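Local coordinates for protein N5-Carboxyaminoimidazole ribonucleotide synthetase (Staphylococcus aureus subsp. aureus, PDB 3ORQ) that catalyses the ATP-dependent carboxylation of 5-aminoimidazole ribonucleotide with bicarbonate to give N5-carboxyaminoimidazole ribonucleotide, a step of purine biosynthesis, at residues A[32-37]-A[293-298]. Residues are numbered along the deposited sequence; the frame is centred on the assembly and turned at random. Where two conformers were deposited one is given.
Sequences QKMGYK and THILAV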
# COMPACT_ATOMS: atom_id res chain seq x y z
N GLN A 32 1.32 9.01 -3.02
CA GLN A 32 0.89 8.83 -4.44
C GLN A 32 -0.47 8.12 -4.54
O GLN A 32 -1.35 8.53 -5.31
CB GLN A 32 1.97 8.11 -5.24
CG GLN A 32 3.11 9.08 -5.63
CD GLN A 32 3.73 8.69 -6.91
OE1 GLN A 32 3.03 8.50 -7.91
NE2 GLN A 32 5.06 8.54 -6.91
N LYS A 33 -0.67 7.08 -3.74
CA LYS A 33 -2.00 6.48 -3.60
C LYS A 33 -3.15 7.53 -3.35
O LYS A 33 -4.19 7.43 -3.95
CB LYS A 33 -1.99 5.50 -2.43
CG LYS A 33 -3.40 5.00 -2.05
CD LYS A 33 -3.29 4.06 -0.89
CE LYS A 33 -2.82 4.78 0.38
NZ LYS A 33 -2.83 3.86 1.54
N MSE A 34 -2.93 8.49 -2.45
CA MSE A 34 -3.91 9.54 -2.14
C MSE A 34 -3.96 10.67 -3.17
O MSE A 34 -4.76 11.60 -3.05
CB MSE A 34 -3.63 10.16 -0.76
CG MSE A 34 -4.04 9.26 0.39
SE MSE A 34 -3.47 9.92 2.15
CE MSE A 34 -3.76 8.20 3.06
N GLY A 35 -3.08 10.61 -4.17
CA GLY A 35 -3.12 11.62 -5.25
C GLY A 35 -2.31 12.90 -5.01
O GLY A 35 -2.59 13.92 -5.63
N TYR A 36 -1.32 12.84 -4.11
CA TYR A 36 -0.33 13.91 -3.95
C TYR A 36 0.92 13.59 -4.80
O TYR A 36 1.27 12.42 -5.01
CB TYR A 36 0.08 14.05 -2.47
CG TYR A 36 -1.08 14.52 -1.63
CD1 TYR A 36 -1.41 15.85 -1.59
CD2 TYR A 36 -1.87 13.62 -0.92
CE1 TYR A 36 -2.49 16.30 -0.87
CE2 TYR A 36 -2.97 14.06 -0.18
CZ TYR A 36 -3.28 15.41 -0.19
OH TYR A 36 -4.35 15.90 0.52
N LYS A 37 1.57 14.63 -5.29
CA LYS A 37 2.80 14.45 -6.00
C LYS A 37 3.92 14.47 -4.98
O LYS A 37 3.77 15.02 -3.89
CB LYS A 37 3.00 15.53 -7.05
CG LYS A 37 1.85 15.60 -8.04
CD LYS A 37 2.04 16.86 -8.90
CE LYS A 37 0.92 17.01 -9.92
NZ LYS A 37 1.02 15.91 -10.88
N THR A 293 -1.56 8.03 8.02
CA THR A 293 -1.88 9.12 8.94
C THR A 293 -0.78 10.24 8.87
O THR A 293 -1.06 11.39 9.07
CB THR A 293 -2.06 8.62 10.37
OG1 THR A 293 -0.89 7.91 10.77
CG2 THR A 293 -3.25 7.69 10.47
N HIS A 294 0.45 9.90 8.55
CA HIS A 294 1.46 10.93 8.46
C HIS A 294 1.08 11.92 7.36
O HIS A 294 1.15 13.15 7.57
CB HIS A 294 2.84 10.34 8.16
CG HIS A 294 3.95 11.35 8.26
ND1 HIS A 294 4.49 11.74 9.46
CD2 HIS A 294 4.62 12.05 7.31
CE1 HIS A 294 5.45 12.62 9.26
NE2 HIS A 294 5.54 12.84 7.97
N ILE A 295 0.67 11.41 6.21
CA ILE A 295 0.28 12.26 5.07
C ILE A 295 -1.00 13.03 5.38
O ILE A 295 -1.14 14.23 5.01
CB ILE A 295 0.01 11.39 3.82
CG1 ILE A 295 1.25 10.56 3.48
CG2 ILE A 295 -0.41 12.30 2.61
CD1 ILE A 295 2.60 11.39 3.39
N LEU A 296 -1.95 12.36 6.02
CA LEU A 296 -3.20 13.02 6.38
C LEU A 296 -2.89 14.24 7.25
O LEU A 296 -3.41 15.33 6.99
CB LEU A 296 -4.15 12.05 7.13
CG LEU A 296 -4.90 11.01 6.29
CD1 LEU A 296 -5.63 10.10 7.24
CD2 LEU A 296 -5.86 11.67 5.23
N ALA A 297 -2.05 14.02 8.25
CA ALA A 297 -1.66 15.04 9.24
C ALA A 297 -0.99 16.23 8.59
O ALA A 297 -1.40 17.37 8.68
CB ALA A 297 -0.72 14.40 10.24
N VAL A 298 0.06 15.91 7.86
CA VAL A 298 0.93 16.91 7.28
C VAL A 298 0.21 17.72 6.21
O VAL A 298 0.53 18.91 6.01
CB VAL A 298 2.18 16.11 6.81
CG1 VAL A 298 2.50 16.21 5.33
CG2 VAL A 298 3.30 16.25 7.81
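M34, a selenomethionine, and Y36 converge on the branch methyl of I295, a compact instance of apolar docking centred on one branched side chain. I295 CG2 lies 3.9 Å from M34 SE and 4.0 Å from Y36 CD2, so a single methyl serves both partners; it meets the tyrosine ring obliquely. That methyl is turned towards 32-37 while the other branch, CG1 and CD1, leads away. The M34 chain is extended beyond CG (chi2 172°), which carries its selenium across to the helix, where L296 CD2 adds a looser contact at 4.3 Å from SE. M34 has two conformers, so both selenium contacts hold for one of them and are less certain than the tyrosine–isoleucine contact.

Further out, G35 takes positive phi in a Schellman motif ending helix 22-33, and its N bonds to Q32 O at 2.9 Å; either side of G35, M34 and Y36 both point their side chains at helix 290-298. The Y36 hydroxyl is hydrogen-bonded to L9 O, and a K33–D292 salt bridge adds a polar link beside the apolar patch. M34 packs on L338, and L296 on P334, of the second subunit. Far from the nucleotide, helix 290-298 thus covers the helix-to-strand turn of a beta-alpha-beta unit in the Rossmann-like preATP-grasp domain.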